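Local coordinates for prophage MuSo2, 43 kDa tail protein (Shewanella oneidensis, PDB 3CDD) that is a Mu-type phage tail protein related to the baseplate assembly protein GpP and probably forms a structural part of the tail baseplate as a trimer, at residues 46-57 / 80-91; 132-140 / 173-182. All coordinates share one frame; numbering follows the deposited sequence.

Contact 1: residues 46-57 / 80-91; sequences NDAQYKAFIEPI and WVPSYDESTITI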
loop_
_atom_site.group_PDB
_atom_site.type_symbol
_atom_site.label_atom_id
_atom_site.label_comp_id
_atom_site.label_asym_id
_atom_site.label_seq_id
_atom_site.Cartn_x
_atom_site.Cartn_y
_atom_site.Cartn_z
ATOM N N ASN A 46 -31.917 3.838 21.977
ATOM C CA ASN A 46 -31.324 2.566 21.544
ATOM C C ASN A 46 -32.280 1.852 20.587
ATOM O O ASN A 46 -32.368 0.616 20.555
ATOM C CB ASN A 46 -30.987 1.688 22.757
ATOM C CG ASN A 46 -29.667 0.955 22.610
ATOM O OD1 ASN A 46 -28.762 1.393 21.885
ATOM N ND2 ASN A 46 -29.536 -0.164 23.327
ATOM N N ASP A 47 -32.973 2.664 19.791
ATOM C CA ASP A 47 -34.047 2.195 18.937
ATOM C C ASP A 47 -33.855 2.665 17.499
ATOM O O ASP A 47 -34.807 2.852 16.759
ATOM C CB ASP A 47 -35.399 2.650 19.513
ATOM C CG ASP A 47 -35.492 4.164 19.692
ATOM O OD1 ASP A 47 -34.476 4.880 19.530
ATOM O OD2 ASP A 47 -36.599 4.640 19.997
ATOM N N ALA A 48 -32.599 2.853 17.118
ATOM C CA ALA A 48 -32.227 3.272 15.771
ATOM C C ALA A 48 -32.811 2.367 14.685
ATOM O O ALA A 48 -33.202 2.837 13.620
ATOM C CB ALA A 48 -30.719 3.313 15.649
ATOM N N GLN A 49 -32.865 1.067 14.949
ATOM C CA GLN A 49 -33.259 0.111 13.915
ATOM C C GLN A 49 -34.762 0.151 13.607
ATOM O O GLN A 49 -35.210 -0.406 12.602
ATOM C CB GLN A 49 -32.773 -1.290 14.290
ATOM C CG GLN A 49 -31.237 -1.380 14.338
ATOM C CD GLN A 49 -30.717 -2.767 14.631
ATOM O OE1 GLN A 49 -31.352 -3.776 14.292
ATOM N NE2 GLN A 49 -29.547 -2.833 15.248
ATOM N N TYR A 50 -35.530 0.825 14.469
ATOM C CA TYR A 50 -36.976 1.025 14.241
ATOM C C TYR A 50 -37.291 2.437 13.720
ATOM O O TYR A 50 -38.450 2.831 13.659
ATOM C CB TYR A 50 -37.776 0.727 15.528
ATOM C CG TYR A 50 -37.316 -0.526 16.247
ATOM C CD1 TYR A 50 -37.778 -1.792 15.867
ATOM C CD2 TYR A 50 -36.402 -0.446 17.297
ATOM C CE1 TYR A 50 -37.340 -2.949 16.530
ATOM C CE2 TYR A 50 -35.953 -1.586 17.958
ATOM C CZ TYR A 50 -36.416 -2.831 17.570
ATOM O OH TYR A 50 -35.955 -3.946 18.246
ATOM N N LYS A 51 -36.254 3.183 13.333
ATOM C CA LYS A 51 -36.378 4.626 13.064
ATOM C C LYS A 51 -35.649 5.090 11.802
ATOM O O LYS A 51 -35.141 6.222 11.751
ATOM C CB LYS A 51 -35.936 5.449 14.298
ATOM C CG LYS A 51 -36.919 5.350 15.479
ATOM C CD LYS A 51 -36.674 6.348 16.586
ATOM C CE LYS A 51 -37.947 6.486 17.431
ATOM N NZ LYS A 51 -37.724 7.081 18.800
ATOM N N ALA A 52 -35.605 4.211 10.792
ATOM C CA ALA A 52 -35.126 4.558 9.448
ATOM C C ALA A 52 -35.844 5.810 8.934
ATOM O O ALA A 52 -37.054 5.938 9.097
ATOM C CB ALA A 52 -35.333 3.383 8.485
ATOM N N PHE A 53 -35.088 6.719 8.320
ATOM C CA PHE A 53 -35.575 8.076 8.036
ATOM C C PHE A 53 -35.650 8.420 6.545
ATOM O O PHE A 53 -36.715 8.796 6.061
ATOM C CB PHE A 53 -34.782 9.148 8.831
ATOM C CG PHE A 53 -33.281 9.049 8.684
ATOM C CD1 PHE A 53 -32.521 8.386 9.642
ATOM C CD2 PHE A 53 -32.625 9.638 7.597
ATOM C CE1 PHE A 53 -31.134 8.302 9.516
ATOM C CE2 PHE A 53 -31.239 9.557 7.451
ATOM C CZ PHE A 53 -30.486 8.889 8.411
ATOM N N ILE A 54 -34.539 8.292 5.820
ATOM C CA ILE A 54 -34.564 8.520 4.365
ATOM C C ILE A 54 -34.497 7.240 3.557
ATOM O O ILE A 54 -33.906 6.241 3.979
ATOM C CB ILE A 54 -33.450 9.482 3.847
ATOM C CG1 ILE A 54 -32.056 8.867 4.001
ATOM C CG2 ILE A 54 -33.542 10.859 4.512
ATOM C CD1 ILE A 54 -31.220 8.993 2.756
ATOM N N GLU A 55 -35.119 7.291 2.384
ATOM C CA GLU A 55 -35.013 6.237 1.393
ATOM C C GLU A 55 -33.596 6.307 0.818
ATOM O O GLU A 55 -33.067 7.403 0.640
ATOM C CB GLU A 55 -36.077 6.456 0.309
ATOM C CG GLU A 55 -35.968 5.550 -0.892
ATOM C CD GLU A 55 -37.313 5.242 -1.493
ATOM O OE1 GLU A 55 -38.098 4.516 -0.832
ATOM O OE2 GLU A 55 -37.583 5.720 -2.623
ATOM N N PRO A 56 -32.959 5.146 0.585
ATOM C CA PRO A 56 -31.605 5.162 0.029
ATOM C C PRO A 56 -31.386 6.120 -1.157
ATOM O O PRO A 56 -32.302 6.388 -1.923
ATOM C CB PRO A 56 -31.393 3.712 -0.407
ATOM C CG PRO A 56 -32.212 2.907 0.556
ATOM C CD PRO A 56 -33.421 3.770 0.867
ATOM N N ILE A 57 -30.179 6.665 -1.258
ATOM C CA ILE A 57 -29.740 7.314 -2.475
ATOM C C ILE A 57 -29.118 6.183 -3.289
ATOM O O ILE A 57 -28.169 5.538 -2.855
ATOM C CB ILE A 57 -28.716 8.458 -2.206
ATOM C CG1 ILE A 57 -29.273 9.438 -1.163
ATOM C CG2 ILE A 57 -28.369 9.199 -3.498
ATOM C CD1 ILE A 57 -28.302 10.540 -0.747
ATOM N N TRP A 80 -23.129 4.146 -2.520
ATOM C CA TRP A 80 -24.100 4.295 -1.462
ATOM C C TRP A 80 -23.581 3.471 -0.272
ATOM O O TRP A 80 -23.269 2.293 -0.414
ATOM C CB TRP A 80 -25.455 3.774 -1.970
ATOM C CG TRP A 80 -26.476 3.484 -0.915
ATOM C CD1 TRP A 80 -27.018 2.272 -0.628
ATOM C CD2 TRP A 80 -27.057 4.420 0.016
ATOM N NE1 TRP A 80 -27.914 2.391 0.414
ATOM C CE2 TRP A 80 -27.955 3.699 0.825
ATOM C CE3 TRP A 80 -26.899 5.799 0.242
ATOM C CZ2 TRP A 80 -28.720 4.309 1.842
ATOM C CZ3 TRP A 80 -27.671 6.411 1.254
ATOM C CH2 TRP A 80 -28.559 5.662 2.033
ATOM N N VAL A 81 -23.457 4.098 0.888
ATOM C CA VAL A 81 -22.701 3.500 2.007
ATOM C C VAL A 81 -23.519 3.595 3.308
ATOM O O VAL A 81 -23.277 4.445 4.136
ATOM C CB VAL A 81 -21.270 4.120 2.126
ATOM C CG1 VAL A 81 -20.362 3.361 3.149
ATOM C CG2 VAL A 81 -20.607 4.201 0.740
ATOM N N PRO A 82 -24.494 2.693 3.482
ATOM C CA PRO A 82 -25.280 2.692 4.725
ATOM C C PRO A 82 -24.615 1.861 5.824
ATOM O O PRO A 82 -23.911 0.886 5.523
ATOM C CB PRO A 82 -26.581 2.023 4.307
ATOM C CG PRO A 82 -26.156 1.024 3.210
ATOM C CD PRO A 82 -24.924 1.633 2.539
ATOM N N SER A 83 -24.850 2.254 7.072
ATOM C CA SER A 83 -24.464 1.462 8.237
ATOM C C SER A 83 -25.357 1.858 9.391
ATOM O O SER A 83 -25.959 2.927 9.368
ATOM C CB SER A 83 -23.002 1.705 8.615
ATOM O OG SER A 83 -22.813 3.049 9.045
ATOM N N TYR A 84 -25.443 1.005 10.409
ATOM C CA TYR A 84 -26.183 1.350 11.608
ATOM C C TYR A 84 -25.767 0.414 12.730
ATOM O O TYR A 84 -25.084 -0.579 12.490
ATOM C CB TYR A 84 -27.704 1.237 11.374
ATOM C CG TYR A 84 -28.124 -0.148 10.924
ATOM C CD1 TYR A 84 -28.370 -1.165 11.856
ATOM C CD2 TYR A 84 -28.258 -0.446 9.559
ATOM C CE1 TYR A 84 -28.731 -2.442 11.444
ATOM C CE2 TYR A 84 -28.635 -1.725 9.139
ATOM C CZ TYR A 84 -28.868 -2.706 10.084
ATOM O OH TYR A 84 -29.252 -3.957 9.684
ATOM N N ASP A 85 -26.147 0.761 13.957
ATOM C CA ASP A 85 -26.166 -0.193 15.080
ATOM C C ASP A 85 -27.399 0.088 15.936
ATOM O O ASP A 85 -28.408 0.575 15.409
ATOM C CB ASP A 85 -24.867 -0.171 15.888
ATOM C CG ASP A 85 -24.502 1.216 16.410
ATOM O OD1 ASP A 85 -25.393 1.969 16.840
ATOM O OD2 ASP A 85 -23.307 1.549 16.401
ATOM N N GLU A 86 -27.359 -0.195 17.239
ATOM C CA GLU A 86 -28.592 -0.047 18.017
ATOM C C GLU A 86 -28.936 1.403 18.352
ATOM O O GLU A 86 -30.088 1.710 18.617
ATOM C CB GLU A 86 -28.582 -0.926 19.255
ATOM C CG GLU A 86 -28.839 -2.366 18.915
ATOM C CD GLU A 86 -28.336 -3.301 19.979
ATOM O OE1 GLU A 86 -27.192 -3.110 20.461
ATOM O OE2 GLU A 86 -29.085 -4.234 20.322
ATOM N N SER A 87 -27.952 2.296 18.259
ATOM C CA SER A 87 -28.165 3.693 18.601
ATOM C C SER A 87 -27.615 4.669 17.539
ATOM O O SER A 87 -27.413 5.844 17.830
ATOM C CB SER A 87 -27.523 3.969 19.962
ATOM O OG SER A 87 -26.144 3.679 19.913
ATOM N N THR A 88 -27.408 4.174 16.313
ATOM C CA THR A 88 -26.725 4.912 15.246
ATOM C C THR A 88 -27.324 4.545 13.905
ATOM O O THR A 88 -27.596 3.378 13.645
ATOM C CB THR A 88 -25.195 4.601 15.186
ATOM O OG1 THR A 88 -24.659 4.549 16.511
ATOM C CG2 THR A 88 -24.428 5.667 14.413
ATOM N N ILE A 89 -27.564 5.552 13.078
ATOM C CA ILE A 89 -27.768 5.344 11.640
ATOM C C ILE A 89 -26.866 6.331 10.907
ATOM O O ILE A 89 -26.940 7.550 11.130
ATOM C CB ILE A 89 -29.238 5.513 11.172
ATOM C CG1 ILE A 89 -30.157 4.527 11.889
ATOM C CG2 ILE A 89 -29.349 5.292 9.641
ATOM C CD1 ILE A 89 -31.675 4.777 11.670
ATOM N N THR A 90 -25.998 5.794 10.056
ATOM C CA THR A 90 -25.089 6.601 9.263
ATOM C C THR A 90 -25.348 6.271 7.811
ATOM O O THR A 90 -25.282 5.097 7.411
ATOM C CB THR A 90 -23.628 6.254 9.584
ATOM O OG1 THR A 90 -23.427 6.326 10.999
ATOM C CG2 THR A 90 -22.660 7.190 8.886
ATOM N N ILE A 91 -25.670 7.295 7.030
ATOM C CA ILE A 91 -25.746 7.150 5.575
ATOM C C ILE A 91 -24.706 8.068 4.946
ATOM O O ILE A 91 -24.480 9.167 5.413
ATOM C CB ILE A 91 -27.137 7.491 5.009
ATOM C CG1 ILE A 91 -27.516 8.945 5.327
ATOM C CG2 ILE A 91 -28.210 6.535 5.553
ATOM C CD1 ILE A 91 -28.109 9.674 4.144
HETATM O O HOH W 1 -32.200 -0.374 17.480
#
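Pro56 and Ile57 lie over one face of the Trp80 indole: Pro56 CB is 3.5 Å from Trp80 CZ2, and the carbonyl oxygen of Ile57 sits 3.3 Å from Trp80 CD2. A chi1 of 163°, which sets Trp80 CG opposite the backbone N, carries the indole against the 56-57 backbone, while Pro82 CD lies over the rim of the opposite face. Next along the loop, the ends of Ile54 and Ile91 meet tip to tip, Ile54 CD1 to Ile91 CD1, at a tight 3.5 Å. Phe53 and Ile89 run antiparallel alongside one another, Phe53 CE1 against Ile89 CG2 (3.5 Å); the CG1 branch of Ile89 runs to Ala48, its CD1 closing on Ala48 O and its CG1 on Ala48 CB.

At the far end the backbone joins in. Ala48 N donates to Glu86 O (3.1 Å), and a water links the same oxygen to Gln49 N. The side chain of Gln49 crosses the Tyr84 ring at about a right angle, and its amide continues to Gly195 and Val198 of the second subunit. The turn at residues 85-88 is shaped by Asp85, whose OD1 accepts from Ser87 N at 2.9 Å and from Thr88 OG1; Lys42 bonds both Ser87 OG and Thr88 OG1. Tyr84 OH reaches Asp309 of the second subunit, and Trp80, Ser83 and Tyr84 pair with an antiparallel strand there. The arrangement is a long loop folded over a beta hairpin whose connection contains an Asx turn, in the GpP-like N-terminal domain at a subunit interface.

Contact 2: residues 132-140 / 173-182; sequences IKVIVNTDV and DTFGNLVITR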
loop_
_atom_site.group_PDB
_atom_site.type_symbol
_atom_site.label_atom_id
_atom_site.label_comp_id
_atom_site.label_asym_id
_atom_site.label_seq_id
_atom_site.Cartn_x
_atom_site.Cartn_y
_atom_site.Cartn_z
ATOM N N ILE A 132 -21.171 14.934 -22.319
ATOM C CA ILE A 132 -20.255 15.827 -21.631
ATOM C C ILE A 132 -19.824 16.906 -22.637
ATOM O O ILE A 132 -19.338 16.585 -23.739
ATOM C CB ILE A 132 -19.019 15.039 -21.071
ATOM C CG1 ILE A 132 -19.413 14.219 -19.835
ATOM C CG2 ILE A 132 -17.856 15.978 -20.730
ATOM C CD1 ILE A 132 -18.474 13.073 -19.515
ATOM N N LYS A 133 -20.036 18.171 -22.268
ATOM C CA LYS A 133 -19.594 19.302 -23.089
ATOM C C LYS A 133 -18.099 19.557 -22.929
ATOM O O LYS A 133 -17.526 19.298 -21.853
ATOM C CB LYS A 133 -20.371 20.578 -22.755
ATOM C CG LYS A 133 -21.782 20.623 -23.287
ATOM C CD LYS A 133 -22.084 22.024 -23.844
ATOM C CE LYS A 133 -23.574 22.284 -23.966
ATOM N NZ LYS A 133 -24.161 22.604 -22.631
ATOM N N VAL A 134 -17.479 20.048 -24.004
ATOM C CA VAL A 134 -16.060 20.392 -24.016
ATOM C C VAL A 134 -15.911 21.914 -24.103
ATOM O O VAL A 134 -16.304 22.529 -25.099
ATOM C CB VAL A 134 -15.311 19.737 -25.226
ATOM C CG1 VAL A 134 -13.828 20.158 -25.244
ATOM C CG2 VAL A 134 -15.471 18.223 -25.232
ATOM N N ILE A 135 -15.348 22.511 -23.056
ATOM C CA ILE A 135 -15.106 23.952 -22.991
ATOM C C ILE A 135 -13.638 24.196 -23.324
ATOM O O ILE A 135 -12.766 23.581 -22.729
ATOM C CB ILE A 135 -15.413 24.537 -21.571
ATOM C CG1 ILE A 135 -16.849 24.203 -21.087
ATOM C CG2 ILE A 135 -15.073 26.048 -21.489
ATOM C CD1 ILE A 135 -17.975 24.475 -22.068
ATOM N N VAL A 136 -13.382 25.086 -24.276
ATOM C CA VAL A 136 -12.017 25.446 -24.683
ATOM C C VAL A 136 -11.669 26.888 -24.303
ATOM O O VAL A 136 -12.313 27.844 -24.760
ATOM C CB VAL A 136 -11.776 25.199 -26.202
ATOM C CG1 VAL A 136 -10.336 25.537 -26.587
ATOM C CG2 VAL A 136 -12.066 23.743 -26.556
ATOM N N ASN A 137 -10.625 27.020 -23.493
ATOM C CA ASN A 137 -10.169 28.295 -22.937
ATOM C C ASN A 137 -8.714 28.634 -23.281
ATOM O O ASN A 137 -8.067 29.401 -22.569
ATOM C CB ASN A 137 -10.289 28.260 -21.410
ATOM C CG ASN A 137 -11.720 28.170 -20.939
ATOM O OD1 ASN A 137 -12.650 28.572 -21.653
ATOM N ND2 ASN A 137 -11.914 27.644 -19.728
ATOM N N THR A 138 -8.189 28.046 -24.345
ATOM C CA THR A 138 -6.798 28.257 -24.721
ATOM C C THR A 138 -6.604 27.796 -26.151
ATOM O O THR A 138 -7.483 27.148 -26.726
ATOM C CB THR A 138 -5.807 27.505 -23.766
ATOM O OG1 THR A 138 -4.495 28.066 -23.900
ATOM C CG2 THR A 138 -5.769 26.000 -24.070
ATOM N N ASP A 139 -5.456 28.143 -26.728
ATOM C CA ASP A 139 -5.132 27.745 -28.086
ATOM C C ASP A 139 -4.666 26.290 -28.068
ATOM O O ASP A 139 -3.691 25.955 -27.393
ATOM C CB ASP A 139 -4.054 28.674 -28.645
ATOM C CG ASP A 139 -3.752 28.417 -30.096
ATOM O OD1 ASP A 139 -4.407 27.556 -30.729
ATOM O OD2 ASP A 139 -2.838 29.093 -30.604
ATOM N N VAL A 140 -5.387 25.426 -28.783
ATOM C CA VAL A 140 -5.066 23.985 -28.822
ATOM C C VAL A 140 -4.046 23.659 -29.924
ATOM O O VAL A 140 -3.600 22.507 -30.064
ATOM C CB VAL A 140 -6.341 23.075 -28.915
ATOM C CG1 VAL A 140 -7.342 23.438 -27.818
ATOM C CG2 VAL A 140 -7.000 23.143 -30.299
ATOM N N ASP A 173 -15.204 21.818 -15.015
ATOM C CA ASP A 173 -15.758 22.993 -14.338
ATOM C C ASP A 173 -16.799 22.535 -13.330
ATOM O O ASP A 173 -17.006 21.332 -13.185
ATOM C CB ASP A 173 -16.301 24.006 -15.359
ATOM C CG ASP A 173 -17.443 23.446 -16.207
ATOM O OD1 ASP A 173 -18.093 22.450 -15.797
ATOM O OD2 ASP A 173 -17.709 24.022 -17.281
ATOM N N THR A 174 -17.457 23.462 -12.631
ATOM C CA THR A 174 -18.430 23.074 -11.606
ATOM C C THR A 174 -19.638 22.331 -12.187
ATOM O O THR A 174 -20.373 21.669 -11.457
ATOM C CB THR A 174 -18.924 24.257 -10.748
ATOM O OG1 THR A 174 -19.679 25.166 -11.565
ATOM C CG2 THR A 174 -17.758 24.971 -10.073
ATOM N N PHE A 175 -19.832 22.446 -13.498
ATOM C CA PHE A 175 -20.955 21.791 -14.172
ATOM C C PHE A 175 -20.566 20.425 -14.767
ATOM O O PHE A 175 -21.367 19.767 -15.418
ATOM C CB PHE A 175 -21.609 22.749 -15.178
ATOM C CG PHE A 175 -22.391 23.867 -14.507
ATOM C CD1 PHE A 175 -21.773 25.079 -14.181
ATOM C CD2 PHE A 175 -23.729 23.692 -14.167
ATOM C CE1 PHE A 175 -22.482 26.100 -13.536
ATOM C CE2 PHE A 175 -24.445 24.717 -13.539
ATOM C CZ PHE A 175 -23.818 25.918 -13.222
ATOM N N GLY A 176 -19.339 19.985 -14.490
ATOM C CA GLY A 176 -18.879 18.671 -14.934
ATOM C C GLY A 176 -18.628 18.613 -16.428
ATOM O O GLY A 176 -18.675 17.529 -17.032
ATOM N N ASN A 177 -18.397 19.781 -17.025
ATOM C CA ASN A 177 -17.975 19.868 -18.428
ATOM C C ASN A 177 -16.489 19.615 -18.466
ATOM O O ASN A 177 -15.807 20.006 -17.545
ATOM C CB ASN A 177 -18.218 21.272 -18.984
ATOM C CG ASN A 177 -19.695 21.661 -19.017
ATOM O OD1 ASN A 177 -20.562 20.857 -19.383
ATOM N ND2 ASN A 177 -19.980 22.926 -18.677
ATOM N N LEU A 178 -15.981 19.009 -19.537
ATOM C CA LEU A 178 -14.528 18.950 -19.790
ATOM C C LEU A 178 -13.952 20.319 -20.190
ATOM O O LEU A 178 -14.466 20.969 -21.108
ATOM C CB LEU A 178 -14.213 17.924 -20.875
ATOM C CG LEU A 178 -12.725 17.698 -21.159
ATOM C CD1 LEU A 178 -12.056 16.986 -19.984
ATOM C CD2 LEU A 178 -12.528 16.917 -22.437
ATOM N N VAL A 179 -12.899 20.746 -19.494
ATOM C CA VAL A 179 -12.235 22.027 -19.770
ATOM C C VAL A 179 -10.820 21.837 -20.321
ATOM O O VAL A 179 -9.976 21.163 -19.714
ATOM C CB VAL A 179 -12.177 22.976 -18.534
ATOM C CG1 VAL A 179 -11.459 24.290 -18.899
ATOM C CG2 VAL A 179 -13.558 23.275 -18.008
ATOM N N ILE A 180 -10.576 22.450 -21.480
ATOM C CA ILE A 180 -9.247 22.516 -22.064
ATOM C C ILE A 180 -8.651 23.910 -21.866
ATOM O O ILE A 180 -9.147 24.919 -22.402
ATOM C CB ILE A 180 -9.244 22.136 -23.551
ATOM C CG1 ILE A 180 -9.899 20.762 -23.756
ATOM C CG2 ILE A 180 -7.812 22.181 -24.097
ATOM C CD1 ILE A 180 -10.174 20.404 -25.230
ATOM N N THR A 181 -7.580 23.958 -21.089
ATOM C CA THR A 181 -7.005 25.237 -20.711
ATOM C C THR A 181 -5.483 25.195 -20.537
ATOM O O THR A 181 -4.820 24.221 -20.910
ATOM C CB THR A 181 -7.737 25.780 -19.456
ATOM O OG1 THR A 181 -7.347 27.134 -19.219
ATOM C CG2 THR A 181 -7.471 24.904 -18.209
ATOM N N ARG A 182 -4.931 26.282 -20.016
ATOM C CA ARG A 182 -3.529 26.352 -19.610
ATOM C C ARG A 182 -3.529 27.021 -18.259
ATOM O O ARG A 182 -4.539 27.602 -17.876
ATOM C CB ARG A 182 -2.703 27.210 -20.592
ATOM C CG ARG A 182 -2.263 26.500 -21.868
ATOM C CD ARG A 182 -1.387 27.451 -22.703
ATOM N NE ARG A 182 -0.618 26.780 -23.757
ATOM C CZ ARG A 182 -1.061 26.538 -24.989
ATOM N NH1 ARG A 182 -2.285 26.907 -25.347
ATOM N NH2 ARG A 182 -0.274 25.925 -25.863
HETATM O O HOH W 2 -20.947 18.182 -19.310
HETATM O O HOH W 3 -1.467 25.012 -28.291
#
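Ile180 stands among three branched side chains of residues 132-140. Val136 runs alongside Ile180, and Val134 slants across it; Ile180 CD1 meets Val134 CG1 at 3.7 Å and Val136 CG2 at 4.1 Å. With CG1 of Ile180 opposite the carbonyl carbon (chi1 -54°) and the chain extended beyond it, CD1 reaches these valines and CG2 is left for Val140 CG1, which comes in at about a right angle. Leu178 shares this face of the sheet, which packs against helix 119-127 through Val134, Val136 and Leu178. On the other face Ile135 CB lies beside Val179 CG2, and Ile135 CG1 leans on Asn177 CB.

The two strands are parallel neighbours in a mixed three-stranded sheet of the gp44-like second domain, with 178-181 in the middle and 169-172 beyond it. Their backbones alternate donor and acceptor: Leu178 N to Lys133 O, Ile135 N to Leu178 O, Ile180 N to Ile135 O, and Asn137 N to Ile180 O.

Asn177 runs side by side with Lys133, and its OD1 shares a water with Lys133 N. Asp173 grips Asn177 twice: OD2 accepts from the side-chain ND2 through its syn lone pair, and OD1 accepts from the backbone N, from above the carboxylate plane. At the opposite end the extended Arg182 crosses Thr138 at about a right angle. Arg182 NH1 donates to Thr138 OG1 in the guanidinium plane (2.9 Å) and to Asp139 O, slightly tilted from it, on a lone pair (2.7 Å); a water bridges Arg182 NH2 to the same carbonyl.

Contact 1 and contact 2 follow one another along the chain, the first closing before the second opens, and belong to different domain families: the GpP-like N-terminal family for 46-57 / 80-91, the gp44-like second-domain family for 132-140 / 173-182. Their centres are 40 Å apart and their nearest atoms about 17 Å, so they do not touch. Contact 1 is peripheral, centred 32 Å from the chain centre, and meets a second subunit; contact 2 is centred only 13 Å from it, and no other chain touches its segments. Strand 70-84 runs between them: its end belongs to contact 1, while Arg71 and Thr74 nearer its start meet the turn of contact 2 at Thr174 and Phe175.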